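Local coordinates for tyrosinase (Burkholderia thailandensis, PDB 5ZRD), which uses a pair of copper ions to hydroxylate monophenols to catechols and probably oxidises these further to ortho-quinones, at residues H85-F90 with D353-T358; T256-V261 with R344-T349; A7-R12 with L396-G401. All coordinates share one frame; numbering follows the deposited sequence.

Contact 1 of 3, residues H85-F90 with D353-T358; sequences HGNVLF and DSQGPT. With CU (copper (II) ion), chain J.
Two irregular loops run past each other, Gly86 and Ser354 coming closest at 5.4 Å from CA to CA; 353-358 bends through a type II' turn from Asp353 to Gly356, and 85-90 through a type I turn that leads into helix 90-108. The central pair is His85 and Gln355. Gln355 takes the crowded first torsion, CG between the backbone N and the carbonyl carbon (chi1 70°), and then runs extended, which carries its amide to the imidazole edge. There His85 ND1 donates to Gln355 OE1 at 2.9 Å. The oxygen lies almost in the ring plane, but ring and amide planes stand 77° apart, and the N-H meets the oxygen from above the carbonyl plane, not on a lone pair. At the other end of the amide, Gln355 NE2 is bonded to Cys83 O, which fixes the flip of the group. His85 CE1 is itself linked covalently to the sulfur of Cys83. Ser354 OG packs on Gly86 CA at 3.8 Å, a closeness that glycine allows. Asn87 works in two directions: OD1 accepts from Leu89 N at 2.9 Å, capping the turn before the helix, while ND2 gives to a water that bridges to Asp353 O. With ND1 committed to Gln355, His85 presents NE2 to copper at 2.1 Å, beside His57 and His94. Gln355 is thus a second-shell residue that, with the link to Cys83, probably fixes the rotation of the ring, and accepting from ND1 would be expected to make the imidazole a slightly stronger donor to the metal.

Contact 2 of 3, residues T256-V261 with R344-T349; sequences TTSASV and RNYPGT
Pro347 and Tyr346 press against one side of the first turns of helix 256-265, with Ser258 providing the polar link. The serine hydroxyl lies anti to its carbonyl carbon (chi1 -56°), beside the backbone N, and from there OG donates to Pro347 O at 2.6 Å, in the carbonyl plane and on a lone pair. Gly348 follows directly, its CA 3.5 Å from Ser258 OG; its positive phi of 103° and its lack of a side chain let the loop come this close to the helix. Thr257 turns its methyl toward the loop: CG2, anti to the backbone N, rests 3.8 Å from Gly348 N, while OG1 hydrogen-bonds to Gly86 O. One turn along, both methyls of Val261 meet the CB-CG edge of the proline ring, CG2 lying 3.7 Å from Pro347 CB. Tyr346 reaches back with CG anti to its own N (chi1 -154°), so that CE2 brings the ring edge to Ser258 O at 3.5 Å. The phenol passes Val261 in the opposite direction, and one face of the ring carries Pro347 CD near its rim. Within the loop, a type II turn from Tyr346 to Thr349 holds the shape: Tyr346 O accepts twice from Thr349, from the backbone N and from OG1, the latter at 2.6 Å. The tyrosine ring also touches Trp262 and Ser265 farther along helix 256-265 and Thr251 of helix 250-254, so the loop packs across both helices, while Pro347 also packs on Pro347 of the second subunit.

Contact 3 of 3, residues A7-R12 with L396-G401; sequences APRVRR and LGFTYG
Arg11 starts with CG anti to the carbonyl carbon (chi1 -78°) and runs extended to the guanidinium, while Phe398 takes the crowded rotamer, CG between N and the carbonyl carbon (chi1 79°); together these torsions lay the guanidinium flat on the ring. The planes differ by only 17°, and Arg11 CZ sits 3.6 Å from the centroid of the Phe398 ring, a cation-pi stack displaced toward the rim. Tyr400 points the same way alongside Arg11, its ring turned steeply against the guanidinium, and its OH accepts from Arg11 NH1 at 2.8 Å near the guanidinium plane. That hydroxyl is also bonded to Asp324. Arg9 bends at chi3 and folds its guanidinium over Phe398 CB, 3.8 Å from Arg9 NH2; the same nitrogen gives to a water that donates to Leu396 O. Glu102 of helix 90-108 forms salt bridges with both arginines, and Arg9 NH1 also bonds to Ser113. On the other side, Val10 and Thr399 lie side by side. The backbones pair in parallel: Arg9 N gives to Gly397 O, Thr399 N to Arg9 O, Arg11 N to Thr399 O, and Gly401 N to Arg11 O at 2.8 Å, the straightest of the four. The arginine-aromatic face packs on helices 90-108 and 315-334, Arg9 on the first, Tyr400 on the second, Phe398 and Arg11 on both. The arrangement is a two-stranded parallel sheet that joins strand 9-11 to strand 398-400, just after helix 392-396, against the helical core of the di-copper fold.

Overall arrangement
Along the chain contact 3 spans the most, pairing residues 7-12 with 396-401; contact 1 falls within that span, and contact 2 within contact 1. Contacts 1 and 2 are neighbours, their centres 10 Å apart, and both draw on the long loop between helix 315-334 and strand 372-373. They meet directly: Asp353 OD2 probably bonds to Gly348 N, and Thr257 OG1 to Gly86 O. Packing behind copper ligand His85 thus continues through this loop to helix 256-265 and the subunit interface. Contact 3 stands apart, with centres 28 Å from contact 1 and 31 Å from contact 2, and packs on helices 90-108 and 315-334, which carry His94 and His320.

Contact 1 of 3, residues H85-F90 with D353-T358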
loop_
_atom_site.group_PDB
_atom_site.type_symbol
_atom_site.label_atom_id
_atom_site.label_comp_id
_atom_site.label_asym_id
_atom_site.label_seq_id
_atom_site.Cartn_x
_atom_site.Cartn_y
_atom_site.Cartn_z
ATOM N N HIS A 85 -1.259 17.071 -21.381
ATOM C CA HIS A 85 -0.006 17.824 -21.619
ATOM C C HIS A 85 1.149 16.871 -21.901
ATOM O O HIS A 85 1.186 15.777 -21.409
ATOM C CB HIS A 85 0.335 18.672 -20.400
ATOM C CG HIS A 85 -0.806 19.528 -19.984
ATOM N ND1 HIS A 85 -1.719 19.119 -19.064
ATOM C CD2 HIS A 85 -1.244 20.714 -20.460
ATOM C CE1 HIS A 85 -2.638 20.054 -18.940
ATOM N NE2 HIS A 85 -2.374 21.051 -19.784
ATOM N N GLY A 86 2.072 17.296 -22.718
ATOM C CA GLY A 86 3.164 16.462 -23.141
ATOM C C GLY A 86 2.694 15.206 -23.862
ATOM O O GLY A 86 3.430 14.198 -23.869
ATOM N N ASN A 87 1.514 15.224 -24.485
ATOM C CA ASN A 87 1.087 14.037 -25.199
ATOM C C ASN A 87 0.209 14.433 -26.391
ATOM O O ASN A 87 -0.153 15.581 -26.532
ATOM C CB ASN A 87 0.430 13.046 -24.239
ATOM C CG ASN A 87 -0.948 13.479 -23.787
ATOM O OD1 ASN A 87 -1.701 14.069 -24.566
ATOM N ND2 ASN A 87 -1.307 13.104 -22.564
ATOM N N VAL A 88 -0.124 13.478 -27.254
ATOM C CA VAL A 88 -0.748 13.830 -28.559
ATOM C C VAL A 88 -2.193 14.327 -28.386
ATOM O O VAL A 88 -2.781 14.857 -29.325
ATOM C CB VAL A 88 -0.692 12.645 -29.540
ATOM C CG1 VAL A 88 0.741 12.361 -29.959
ATOM C CG2 VAL A 88 -1.328 11.391 -28.955
ATOM N N LEU A 89 -2.773 14.179 -27.217
ATOM C CA LEU A 89 -4.105 14.724 -26.964
ATOM C C LEU A 89 -4.030 16.203 -26.563
ATOM O O LEU A 89 -5.059 16.804 -26.326
ATOM C CB LEU A 89 -4.768 13.896 -25.858
ATOM C CG LEU A 89 -4.871 12.398 -26.155
ATOM C CD1 LEU A 89 -5.687 11.695 -25.086
ATOM C CD2 LEU A 89 -5.479 12.159 -27.522
ATOM N N PHE A 90 -2.853 16.817 -26.510
ATOM C CA PHE A 90 -2.812 18.216 -26.042
ATOM C C PHE A 90 -3.746 19.114 -26.893
ATOM O O PHE A 90 -4.559 19.865 -26.364
ATOM C CB PHE A 90 -1.368 18.729 -25.942
ATOM C CG PHE A 90 -1.280 20.228 -25.858
ATOM C CD1 PHE A 90 -1.360 20.873 -24.643
ATOM C CD2 PHE A 90 -1.211 21.005 -26.993
ATOM C CE1 PHE A 90 -1.328 22.260 -24.562
ATOM C CE2 PHE A 90 -1.153 22.382 -26.922
ATOM C CZ PHE A 90 -1.213 23.013 -25.702
ATOM N N ASP A 353 3.460 9.130 -20.215
ATOM C CA ASP A 353 4.353 10.158 -20.673
ATOM C C ASP A 353 4.137 11.465 -19.971
ATOM O O ASP A 353 3.015 11.874 -19.683
ATOM C CB ASP A 353 4.213 10.390 -22.190
ATOM C CG ASP A 353 4.628 9.162 -23.022
ATOM O OD1 ASP A 353 5.457 8.352 -22.564
ATOM O OD2 ASP A 353 4.121 9.002 -24.151
ATOM N N SER A 354 5.253 12.124 -19.740
ATOM C CA SER A 354 5.289 13.484 -19.236
ATOM C C SER A 354 4.589 13.598 -17.861
ATOM O O SER A 354 5.123 13.138 -16.868
ATOM C CB SER A 354 4.722 14.395 -20.285
ATOM O OG SER A 354 5.001 15.741 -19.949
ATOM N N GLN A 355 3.417 14.224 -17.801
ATOM C CA GLN A 355 2.622 14.448 -16.582
ATOM C C GLN A 355 2.117 13.132 -15.963
ATOM O O GLN A 355 1.769 13.098 -14.791
ATOM C CB GLN A 355 1.406 15.321 -16.921
ATOM C CG GLN A 355 0.340 14.630 -17.764
ATOM C CD GLN A 355 -0.818 15.541 -18.053
ATOM O OE1 GLN A 355 -0.849 16.728 -17.677
ATOM N NE2 GLN A 355 -1.779 14.977 -18.754
ATOM N N GLY A 356 2.022 12.063 -16.758
ATOM C CA GLY A 356 1.514 10.809 -16.256
ATOM C C GLY A 356 0.018 10.732 -16.455
ATOM O O GLY A 356 -0.579 11.677 -16.936
ATOM N N PRO A 357 -0.587 9.589 -16.102
ATOM C CA PRO A 357 -1.951 9.306 -16.453
ATOM C C PRO A 357 -2.975 10.196 -15.739
ATOM O O PRO A 357 -2.851 10.545 -14.562
ATOM C CB PRO A 357 -2.145 7.834 -16.087
ATOM C CG PRO A 357 -0.988 7.503 -15.171
ATOM C CD PRO A 357 0.137 8.411 -15.599
ATOM N N THR A 358 -3.971 10.597 -16.509
ATOM C CA THR A 358 -5.092 11.348 -16.005
ATOM C C THR A 358 -6.098 10.355 -15.394
ATOM O O THR A 358 -5.958 9.163 -15.585
ATOM C CB THR A 358 -5.706 12.207 -17.110
ATOM O OG1 THR A 358 -6.211 11.347 -18.122
ATOM C CG2 THR A 358 -4.744 13.190 -17.743
HETATM CU CU CU J . -3.784 22.511 -20.213
HETATM O O HOH W 1 0.654 11.217 -21.032
#

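Contact 2 of 3, residues T256-V261 with R344-T349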
loop_
_atom_site.group_PDB
_atom_site.type_symbol
_atom_site.label_atom_id
_atom_site.label_comp_id
_atom_site.label_asym_id
_atom_site.label_seq_id
_atom_site.Cartn_x
_atom_site.Cartn_y
_atom_site.Cartn_z
ATOM N N THR A 256 5.341 18.368 -26.677
ATOM C CA THR A 256 6.783 18.524 -26.414
ATOM C C THR A 256 7.492 17.177 -26.330
ATOM O O THR A 256 8.698 17.097 -26.605
ATOM C CB THR A 256 7.036 19.328 -25.130
ATOM O OG1 THR A 256 6.222 18.812 -24.067
ATOM C CG2 THR A 256 6.730 20.802 -25.316
ATOM N N THR A 257 6.813 16.129 -25.898
ATOM C CA THR A 257 7.519 14.834 -25.781
ATOM C C THR A 257 7.832 14.317 -27.195
ATOM O O THR A 257 8.985 13.930 -27.514
ATOM C CB THR A 257 6.699 13.786 -25.007
ATOM O OG1 THR A 257 6.226 14.344 -23.781
ATOM C CG2 THR A 257 7.467 12.519 -24.704
ATOM N N SER A 258 6.806 14.285 -28.035
ATOM C CA SER A 258 6.979 13.802 -29.410
ATOM C C SER A 258 8.048 14.641 -30.135
ATOM O O SER A 258 8.932 14.103 -30.774
ATOM C CB SER A 258 5.659 13.777 -30.170
ATOM O OG SER A 258 4.676 12.981 -29.491
ATOM N N ALA A 259 7.988 15.951 -30.003
ATOM C CA ALA A 259 8.874 16.821 -30.760
ATOM C C ALA A 259 10.334 16.593 -30.311
ATOM O O ALA A 259 11.229 16.512 -31.111
ATOM C CB ALA A 259 8.415 18.257 -30.577
ATOM N N SER A 260 10.553 16.428 -29.019
ATOM C CA SER A 260 11.902 16.263 -28.478
ATOM C C SER A 260 12.567 15.021 -29.091
ATOM O O SER A 260 13.755 15.086 -29.571
ATOM C CB SER A 260 11.886 16.217 -26.975
ATOM O OG SER A 260 13.135 15.792 -26.460
ATOM N N VAL A 261 11.816 13.924 -29.110
ATOM C CA VAL A 261 12.355 12.666 -29.605
ATOM C C VAL A 261 12.566 12.776 -31.128
ATOM O O VAL A 261 13.609 12.327 -31.685
ATOM C CB VAL A 261 11.486 11.454 -29.196
ATOM C CG1 VAL A 261 12.014 10.139 -29.770
ATOM C CG2 VAL A 261 11.382 11.337 -27.682
ATOM N N ARG A 344 1.840 5.273 -34.057
ATOM C CA ARG A 344 1.572 4.331 -32.970
ATOM C C ARG A 344 2.841 4.143 -32.122
ATOM O O ARG A 344 3.906 3.840 -32.618
ATOM C CB ARG A 344 1.073 2.985 -33.517
ATOM C CG ARG A 344 -0.407 2.699 -33.281
ATOM C CD ARG A 344 -1.357 3.469 -34.202
ATOM N NE ARG A 344 -1.539 2.888 -35.543
ATOM C CZ ARG A 344 -2.716 2.700 -36.159
ATOM N NH1 ARG A 344 -2.748 2.280 -37.416
ATOM N NH2 ARG A 344 -3.851 2.940 -35.525
ATOM N N ASN A 345 2.701 4.357 -30.839
ATOM C CA ASN A 345 3.695 4.012 -29.819
ATOM C C ASN A 345 4.891 4.966 -29.846
ATOM O O ASN A 345 5.918 4.648 -29.205
ATOM C CB ASN A 345 4.141 2.553 -29.903
ATOM C CG ASN A 345 3.079 1.586 -29.396
ATOM O OD1 ASN A 345 2.502 1.808 -28.348
ATOM N ND2 ASN A 345 2.843 0.489 -30.097
ATOM N N TYR A 346 4.767 6.086 -30.565
ATOM C CA TYR A 346 5.752 7.144 -30.510
ATOM C C TYR A 346 5.696 7.818 -29.133
ATOM O O TYR A 346 4.648 7.965 -28.566
ATOM C CB TYR A 346 5.528 8.182 -31.612
ATOM C CG TYR A 346 6.767 8.936 -32.033
ATOM C CD1 TYR A 346 7.706 8.347 -32.846
ATOM C CD2 TYR A 346 6.985 10.267 -31.674
ATOM C CE1 TYR A 346 8.823 9.036 -33.297
ATOM C CE2 TYR A 346 8.125 10.958 -32.073
ATOM C CZ TYR A 346 9.059 10.325 -32.883
ATOM O OH TYR A 346 10.174 10.965 -33.353
ATOM N N PRO A 347 6.840 8.254 -28.616
ATOM C CA PRO A 347 6.796 8.990 -27.358
ATOM C C PRO A 347 5.790 10.133 -27.488
ATOM O O PRO A 347 5.784 10.823 -28.509
ATOM C CB PRO A 347 8.235 9.480 -27.155
ATOM C CG PRO A 347 9.023 8.360 -27.758
ATOM C CD PRO A 347 8.235 8.075 -29.027
ATOM N N GLY A 348 4.966 10.313 -26.460
ATOM C CA GLY A 348 3.822 11.246 -26.529
ATOM C C GLY A 348 2.494 10.510 -26.713
ATOM O O GLY A 348 1.464 11.111 -26.553
ATOM N N THR A 349 2.516 9.218 -27.025
ATOM C CA THR A 349 1.266 8.459 -27.255
ATOM C C THR A 349 0.986 7.529 -26.081
ATOM O O THR A 349 0.131 6.664 -26.215
ATOM C CB THR A 349 1.292 7.601 -28.525
ATOM O OG1 THR A 349 2.358 6.671 -28.419
ATOM C CG2 THR A 349 1.486 8.396 -29.787
#

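Contact 3 of 3, residues A7-R12 with L396-G401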
loop_
_atom_site.group_PDB
_atom_site.type_symbol
_atom_site.label_atom_id
_atom_site.label_comp_id
_atom_site.label_asym_id
_atom_site.label_seq_id
_atom_site.Cartn_x
_atom_site.Cartn_y
_atom_site.Cartn_z
ATOM N N ALA A 7 -23.662 27.460 -41.803
ATOM C CA ALA A 7 -22.571 28.428 -41.843
ATOM C C ALA A 7 -21.926 28.554 -40.453
ATOM O O ALA A 7 -22.617 28.771 -39.454
ATOM C CB ALA A 7 -23.067 29.764 -42.329
ATOM N N PRO A 8 -20.587 28.426 -40.385
ATOM C CA PRO A 8 -19.921 28.446 -39.063
ATOM C C PRO A 8 -20.097 29.779 -38.317
ATOM O O PRO A 8 -19.984 30.832 -38.936
ATOM C CB PRO A 8 -18.421 28.229 -39.361
ATOM C CG PRO A 8 -18.343 27.966 -40.854
ATOM C CD PRO A 8 -19.585 28.593 -41.452
ATOM N N ARG A 9 -20.350 29.738 -37.006
ATOM C CA ARG A 9 -20.040 30.908 -36.135
ATOM C C ARG A 9 -18.563 31.300 -36.261
ATOM O O ARG A 9 -17.691 30.438 -36.437
ATOM C CB ARG A 9 -20.214 30.592 -34.651
ATOM C CG ARG A 9 -21.637 30.293 -34.211
ATOM C CD ARG A 9 -21.679 30.308 -32.698
ATOM N NE ARG A 9 -21.178 29.042 -32.202
ATOM C CZ ARG A 9 -19.947 28.834 -31.734
ATOM N NH1 ARG A 9 -19.088 29.839 -31.577
ATOM N NH2 ARG A 9 -19.607 27.603 -31.410
ATOM N N VAL A 10 -18.287 32.581 -36.130
ATOM C CA VAL A 10 -16.962 33.106 -36.327
ATOM C C VAL A 10 -16.386 33.573 -34.984
ATOM O O VAL A 10 -16.769 34.610 -34.492
ATOM C CB VAL A 10 -16.971 34.263 -37.342
ATOM C CG1 VAL A 10 -15.554 34.721 -37.664
ATOM C CG2 VAL A 10 -17.707 33.866 -38.618
ATOM N N ARG A 11 -15.432 32.793 -34.451
ATOM C CA ARG A 11 -14.560 33.208 -33.339
ATOM C C ARG A 11 -13.671 34.336 -33.835
ATOM O O ARG A 11 -12.977 34.136 -34.816
ATOM C CB ARG A 11 -13.702 32.048 -32.822
ATOM C CG ARG A 11 -14.475 31.099 -31.921
ATOM C CD ARG A 11 -13.651 30.034 -31.255
ATOM N NE ARG A 11 -14.496 29.076 -30.556
ATOM C CZ ARG A 11 -14.023 27.973 -29.967
ATOM N NH1 ARG A 11 -12.726 27.698 -30.027
ATOM N NH2 ARG A 11 -14.838 27.139 -29.344
ATOM N N ARG A 12 -13.699 35.486 -33.150
ATOM C CA ARG A 12 -12.982 36.671 -33.609
ATOM C C ARG A 12 -11.908 37.111 -32.591
ATOM O O ARG A 12 -11.875 36.702 -31.406
ATOM C CB ARG A 12 -13.961 37.820 -33.873
ATOM C CG ARG A 12 -14.891 37.592 -35.055
ATOM C CD ARG A 12 -15.585 38.868 -35.515
ATOM N NE ARG A 12 -16.461 38.632 -36.661
ATOM C CZ ARG A 12 -16.055 38.289 -37.895
ATOM N NH1 ARG A 12 -14.775 38.385 -38.240
ATOM N NH2 ARG A 12 -16.943 37.833 -38.772
ATOM N N LEU A 396 -18.093 21.007 -35.351
ATOM C CA LEU A 396 -18.362 21.800 -34.116
ATOM C C LEU A 396 -19.085 23.125 -34.445
ATOM O O LEU A 396 -19.502 23.842 -33.542
ATOM C CB LEU A 396 -17.042 22.078 -33.376
ATOM C CG LEU A 396 -16.272 20.870 -32.836
ATOM C CD1 LEU A 396 -15.041 21.330 -32.080
ATOM C CD2 LEU A 396 -17.117 19.990 -31.925
ATOM N N GLY A 397 -19.222 23.476 -35.715
ATOM C CA GLY A 397 -20.097 24.575 -36.100
ATOM C C GLY A 397 -19.429 25.940 -35.962
ATOM O O GLY A 397 -20.144 26.936 -35.861
ATOM N N PHE A 398 -18.085 26.030 -35.974
ATOM C CA PHE A 398 -17.428 27.359 -35.870
ATOM C C PHE A 398 -16.114 27.386 -36.668
ATOM O O PHE A 398 -15.570 26.366 -37.071
ATOM C CB PHE A 398 -17.211 27.716 -34.398
ATOM C CG PHE A 398 -16.033 27.047 -33.739
ATOM C CD1 PHE A 398 -14.756 27.599 -33.835
ATOM C CD2 PHE A 398 -16.188 25.876 -33.029
ATOM C CE1 PHE A 398 -13.663 26.983 -33.241
ATOM C CE2 PHE A 398 -15.095 25.282 -32.407
ATOM C CZ PHE A 398 -13.831 25.809 -32.550
ATOM N N THR A 399 -15.638 28.592 -36.874
ATOM C CA THR A 399 -14.429 28.853 -37.585
ATOM C C THR A 399 -13.717 30.036 -36.916
ATOM O O THR A 399 -14.260 30.679 -35.998
ATOM C CB THR A 399 -14.727 29.191 -39.043
ATOM O OG1 THR A 399 -13.525 29.026 -39.807
ATOM C CG2 THR A 399 -15.276 30.597 -39.199
ATOM N N TYR A 400 -12.513 30.315 -37.385
ATOM C CA TYR A 400 -11.685 31.381 -36.848
ATOM C C TYR A 400 -11.750 32.498 -37.870
ATOM O O TYR A 400 -11.587 32.262 -39.037
ATOM C CB TYR A 400 -10.251 30.922 -36.508
ATOM C CG TYR A 400 -10.204 30.164 -35.201
ATOM C CD1 TYR A 400 -10.312 30.833 -33.996
ATOM C CD2 TYR A 400 -10.195 28.780 -35.158
ATOM C CE1 TYR A 400 -10.345 30.161 -32.780
ATOM C CE2 TYR A 400 -10.258 28.087 -33.960
ATOM C CZ TYR A 400 -10.314 28.782 -32.762
ATOM O OH TYR A 400 -10.404 28.138 -31.567
ATOM N N GLY A 401 -12.055 33.686 -37.394
ATOM C CA GLY A 401 -11.918 34.831 -38.223
ATOM C C GLY A 401 -10.467 35.028 -38.589
ATOM O O GLY A 401 -9.641 34.221 -38.261
HETATM O O HOH W 2 -21.205 25.277 -31.938
#